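Local coordinates for periplasmic binding protein (Veillonella parvula, PDB 4MO9) that probably serves as the solute-binding component of a transporter, a TroA-like, FepB-related periplasmic protein, here with trimethylamine oxide bound, at residues Thr100-Val112 / Gln128-Ile142. Residues are numbered along the deposited sequence; the frame is centred on the assembly and turned at random.
Sequences TIGDKTFNAEQVV and QYESDAKAKMDAAGI
Ile101 CD1 packs 3.7 Å from Ala133 CB. Ile101 CD1 also lies 4.0 Å from Tyr129 CD1, at the edge of the ring and in its plane. The same methyl stands 3.3 Å above the plane of the Phe106 ring, over its centre, and Phe106 CE1 also reaches Ala133 CB. With chi1 at -66°, Ile101 CG2 stands anti to the backbone N, which brings this second branch against Gln128 CG. Cutting Ile101 back to an alanine is likely to open a gap between the Tyr129 and Phe106 rings and take this methyl off the phenylalanine face. Farther along, Ala108 CB sits 3.8 Å from the CE of selenomethionine Met137, and Val112 CG1 lies 3.7 Å from Ala140 CB. Short helices 108-112 and 134-139 run side by side at 28°, their axes 10.2 Å apart; segment 128-142 belongs to the beta-alpha-beta crossover joining parallel strands 118-122 and 143-147, in one lobe of the solute-binding protein fold. Toward solvent, Lys136 NZ lies 3.2 Å from Glu109 OE2 and donates to its syn lone pair, a salt bridge. A water accepts from Gly102 N and donates to Asp132 OD2. At the N-cap of helix 108-112, Asn107 OD1 accepts from Gln110 N; behind the contact, Tyr129 OH hydrogen-bonds Thr144 OG1.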
# COMPACT_ATOMS: atom_id res chain seq x y z
N THR A 100 -17.76 -5.93 -3.24
CA THR A 100 -16.98 -5.13 -2.30
C THR A 100 -17.92 -4.25 -1.47
O THR A 100 -18.84 -3.63 -2.01
CB THR A 100 -15.92 -4.29 -3.06
OG1 THR A 100 -14.92 -5.18 -3.58
CG2 THR A 100 -15.26 -3.29 -2.15
N ILE A 101 -17.70 -4.21 -0.16
CA ILE A 101 -18.48 -3.36 0.75
C ILE A 101 -18.42 -1.91 0.29
O ILE A 101 -17.33 -1.41 0.01
CB ILE A 101 -17.92 -3.42 2.20
CG1 ILE A 101 -18.10 -4.81 2.79
CG2 ILE A 101 -18.60 -2.37 3.10
CD1 ILE A 101 -19.55 -5.16 3.08
N GLY A 102 -19.56 -1.24 0.20
CA GLY A 102 -19.57 0.16 -0.18
C GLY A 102 -19.85 0.33 -1.65
O GLY A 102 -20.20 1.42 -2.11
N ASP A 103 -19.67 -0.76 -2.41
CA ASP A 103 -20.17 -0.81 -3.77
C ASP A 103 -21.58 -1.36 -3.73
O ASP A 103 -22.06 -1.82 -2.69
CB ASP A 103 -19.29 -1.71 -4.65
CG ASP A 103 -17.96 -1.07 -4.98
OD1 ASP A 103 -17.73 0.09 -4.59
OD2 ASP A 103 -17.13 -1.74 -5.65
N LYS A 104 -22.27 -1.30 -4.86
CA LYS A 104 -23.60 -1.86 -4.97
C LYS A 104 -23.45 -3.28 -5.52
O LYS A 104 -24.42 -3.91 -5.94
CB LYS A 104 -24.47 -0.97 -5.86
CG LYS A 104 -24.19 0.53 -5.63
CD LYS A 104 -25.44 1.40 -5.81
CE LYS A 104 -25.18 2.84 -5.38
NZ LYS A 104 -24.88 2.97 -3.92
N THR A 105 -22.21 -3.76 -5.48
CA THR A 105 -21.85 -5.11 -5.91
C THR A 105 -21.81 -6.10 -4.74
O THR A 105 -21.79 -7.31 -4.95
CB THR A 105 -20.46 -5.14 -6.60
OG1 THR A 105 -19.43 -4.76 -5.67
CG2 THR A 105 -20.42 -4.20 -7.80
N PHE A 106 -21.78 -5.59 -3.51
CA PHE A 106 -21.76 -6.47 -2.35
C PHE A 106 -23.15 -7.01 -2.06
O PHE A 106 -24.11 -6.24 -1.90
CB PHE A 106 -21.23 -5.77 -1.10
CG PHE A 106 -20.91 -6.71 0.03
CD1 PHE A 106 -21.86 -7.02 0.99
CD2 PHE A 106 -19.66 -7.31 0.11
CE1 PHE A 106 -21.57 -7.89 2.01
CE2 PHE A 106 -19.36 -8.19 1.13
CZ PHE A 106 -20.32 -8.48 2.09
N ASN A 107 -23.26 -8.33 -2.02
CA ASN A 107 -24.51 -9.01 -1.75
C ASN A 107 -24.30 -9.89 -0.52
O ASN A 107 -23.62 -10.92 -0.61
CB ASN A 107 -24.94 -9.86 -2.96
CG ASN A 107 -26.29 -10.54 -2.77
OD1 ASN A 107 -26.54 -11.17 -1.74
ND2 ASN A 107 -27.16 -10.41 -3.77
N ALA A 108 -24.87 -9.48 0.61
CA ALA A 108 -24.64 -10.18 1.87
C ALA A 108 -25.06 -11.65 1.82
O ALA A 108 -24.37 -12.52 2.35
CB ALA A 108 -25.33 -9.45 3.00
N GLU A 109 -26.21 -11.92 1.20
CA GLU A 109 -26.72 -13.28 1.08
C GLU A 109 -25.80 -14.18 0.25
O GLU A 109 -25.65 -15.37 0.54
CB GLU A 109 -28.14 -13.27 0.49
CG GLU A 109 -29.24 -12.75 1.43
CD GLU A 109 -29.17 -11.25 1.67
OE1 GLU A 109 -28.67 -10.52 0.78
OE2 GLU A 109 -29.60 -10.80 2.76
N GLN A 110 -25.17 -13.61 -0.77
CA GLN A 110 -24.23 -14.36 -1.60
C GLN A 110 -22.99 -14.74 -0.79
O GLN A 110 -22.45 -15.84 -0.92
CB GLN A 110 -23.83 -13.55 -2.84
CG GLN A 110 -22.95 -14.30 -3.84
CD GLN A 110 -21.46 -14.00 -3.68
OE1 GLN A 110 -20.61 -14.72 -4.21
NE2 GLN A 110 -21.14 -12.94 -2.95
N VAL A 111 -22.56 -13.82 0.06
CA VAL A 111 -21.40 -14.07 0.91
C VAL A 111 -21.71 -15.13 1.97
O VAL A 111 -20.94 -16.08 2.15
CB VAL A 111 -20.92 -12.79 1.58
CG1 VAL A 111 -19.77 -13.11 2.53
CG2 VAL A 111 -20.49 -11.77 0.52
N VAL A 112 -22.84 -14.95 2.67
CA VAL A 112 -23.29 -15.92 3.68
C VAL A 112 -23.38 -17.33 3.09
O VAL A 112 -23.10 -18.32 3.76
CB VAL A 112 -24.67 -15.52 4.27
CG1 VAL A 112 -25.23 -16.61 5.18
CG2 VAL A 112 -24.54 -14.21 5.04
N GLN A 128 -18.68 1.75 6.98
CA GLN A 128 -19.54 1.25 5.91
C GLN A 128 -19.92 -0.21 6.17
O GLN A 128 -21.08 -0.60 5.99
CB GLN A 128 -18.83 1.36 4.56
CG GLN A 128 -19.76 1.16 3.39
CD GLN A 128 -20.68 2.35 3.19
OE1 GLN A 128 -21.83 2.20 2.74
NE2 GLN A 128 -20.19 3.53 3.52
N TYR A 129 -18.95 -1.02 6.59
CA TYR A 129 -19.21 -2.43 6.86
C TYR A 129 -20.28 -2.57 7.94
O TYR A 129 -21.26 -3.29 7.76
CB TYR A 129 -17.91 -3.12 7.29
CG TYR A 129 -18.08 -4.56 7.75
CD1 TYR A 129 -18.36 -5.58 6.85
CD2 TYR A 129 -17.92 -4.89 9.09
CE1 TYR A 129 -18.51 -6.90 7.28
CE2 TYR A 129 -18.05 -6.21 9.53
CZ TYR A 129 -18.34 -7.20 8.62
OH TYR A 129 -18.46 -8.50 9.06
N GLU A 130 -20.10 -1.85 9.04
CA GLU A 130 -21.04 -1.95 10.16
C GLU A 130 -22.42 -1.46 9.77
O GLU A 130 -23.43 -1.96 10.29
CB GLU A 130 -20.50 -1.22 11.39
CG GLU A 130 -19.14 -1.75 11.83
CD GLU A 130 -18.90 -1.68 13.33
OE1 GLU A 130 -19.17 -0.62 13.94
OE2 GLU A 130 -18.43 -2.70 13.90
N SER A 131 -22.49 -0.51 8.85
CA SER A 131 -23.78 0.04 8.44
C SER A 131 -24.51 -0.90 7.48
O SER A 131 -25.73 -1.04 7.55
CB SER A 131 -23.58 1.39 7.76
OG SER A 131 -24.83 2.00 7.51
N ASP A 132 -23.76 -1.55 6.59
CA ASP A 132 -24.35 -2.27 5.46
C ASP A 132 -24.51 -3.78 5.64
O ASP A 132 -25.47 -4.35 5.12
CB ASP A 132 -23.54 -2.04 4.17
CG ASP A 132 -23.79 -0.68 3.54
OD1 ASP A 132 -24.75 0.02 3.95
OD2 ASP A 132 -23.02 -0.31 2.62
N ALA A 133 -23.57 -4.43 6.33
CA ALA A 133 -23.44 -5.89 6.27
C ALA A 133 -23.23 -6.61 7.61
O ALA A 133 -23.65 -7.76 7.75
CB ALA A 133 -22.30 -6.27 5.31
N LYS A 134 -22.56 -5.96 8.56
CA LYS A 134 -22.13 -6.64 9.80
C LYS A 134 -23.27 -7.34 10.55
O LYS A 134 -23.08 -8.45 11.02
CB LYS A 134 -21.37 -5.70 10.74
CG LYS A 134 -20.80 -6.43 11.98
CD LYS A 134 -19.86 -5.55 12.83
CE LYS A 134 -19.26 -6.35 14.02
NZ LYS A 134 -20.30 -6.98 14.88
N ALA A 135 -24.44 -6.72 10.64
CA ALA A 135 -25.56 -7.38 11.31
C ALA A 135 -25.87 -8.71 10.62
O ALA A 135 -26.19 -9.70 11.29
CB ALA A 135 -26.80 -6.48 11.33
N LYS A 136 -25.76 -8.73 9.29
CA LYS A 136 -26.04 -9.95 8.54
C LYS A 136 -24.93 -10.98 8.73
O LYS A 136 -25.20 -12.19 8.81
CB LYS A 136 -26.28 -9.64 7.07
CG LYS A 136 -27.59 -8.88 6.84
CD LYS A 136 -27.88 -8.71 5.36
CE LYS A 136 -29.19 -7.97 5.14
NZ LYS A 136 -29.41 -7.70 3.68
N MSE A 137 -23.69 -10.51 8.83
CA MSE A 137 -22.56 -11.38 9.09
C MSE A 137 -22.68 -11.99 10.49
O MSE A 137 -22.51 -13.20 10.68
CB MSE A 137 -21.24 -10.62 8.95
CG MSE A 137 -21.00 -9.93 7.58
SE MSE A 137 -20.94 -11.19 6.09
CE MSE A 137 -22.68 -10.73 5.33
N ASP A 138 -23.01 -11.14 11.47
CA ASP A 138 -23.24 -11.59 12.85
C ASP A 138 -24.34 -12.65 12.92
O ASP A 138 -24.18 -13.72 13.52
CB ASP A 138 -23.63 -10.40 13.75
CG ASP A 138 -22.48 -9.43 14.00
OD1 ASP A 138 -21.31 -9.76 13.71
OD2 ASP A 138 -22.74 -8.32 14.52
N ALA A 139 -25.49 -12.34 12.32
CA ALA A 139 -26.61 -13.27 12.29
C ALA A 139 -26.23 -14.64 11.73
O ALA A 139 -26.77 -15.66 12.16
CB ALA A 139 -27.78 -12.68 11.51
N ALA A 140 -25.29 -14.67 10.80
CA ALA A 140 -24.87 -15.92 10.15
C ALA A 140 -23.74 -16.63 10.89
O ALA A 140 -23.31 -17.71 10.48
CB ALA A 140 -24.46 -15.66 8.71
N GLY A 141 -23.23 -16.01 11.96
CA GLY A 141 -22.18 -16.63 12.76
C GLY A 141 -20.79 -16.40 12.20
O GLY A 141 -19.84 -17.10 12.57
N ILE A 142 -20.65 -15.42 11.31
CA ILE A 142 -19.36 -15.11 10.71
C ILE A 142 -18.61 -14.07 11.56
O ILE A 142 -19.20 -13.05 11.96
CB ILE A 142 -19.53 -14.57 9.27
CG1 ILE A 142 -20.26 -15.62 8.41
CG2 ILE A 142 -18.20 -14.18 8.65
CD1 ILE A 142 -21.01 -15.04 7.22
O HOH W 1 -22.08 -2.28 1.24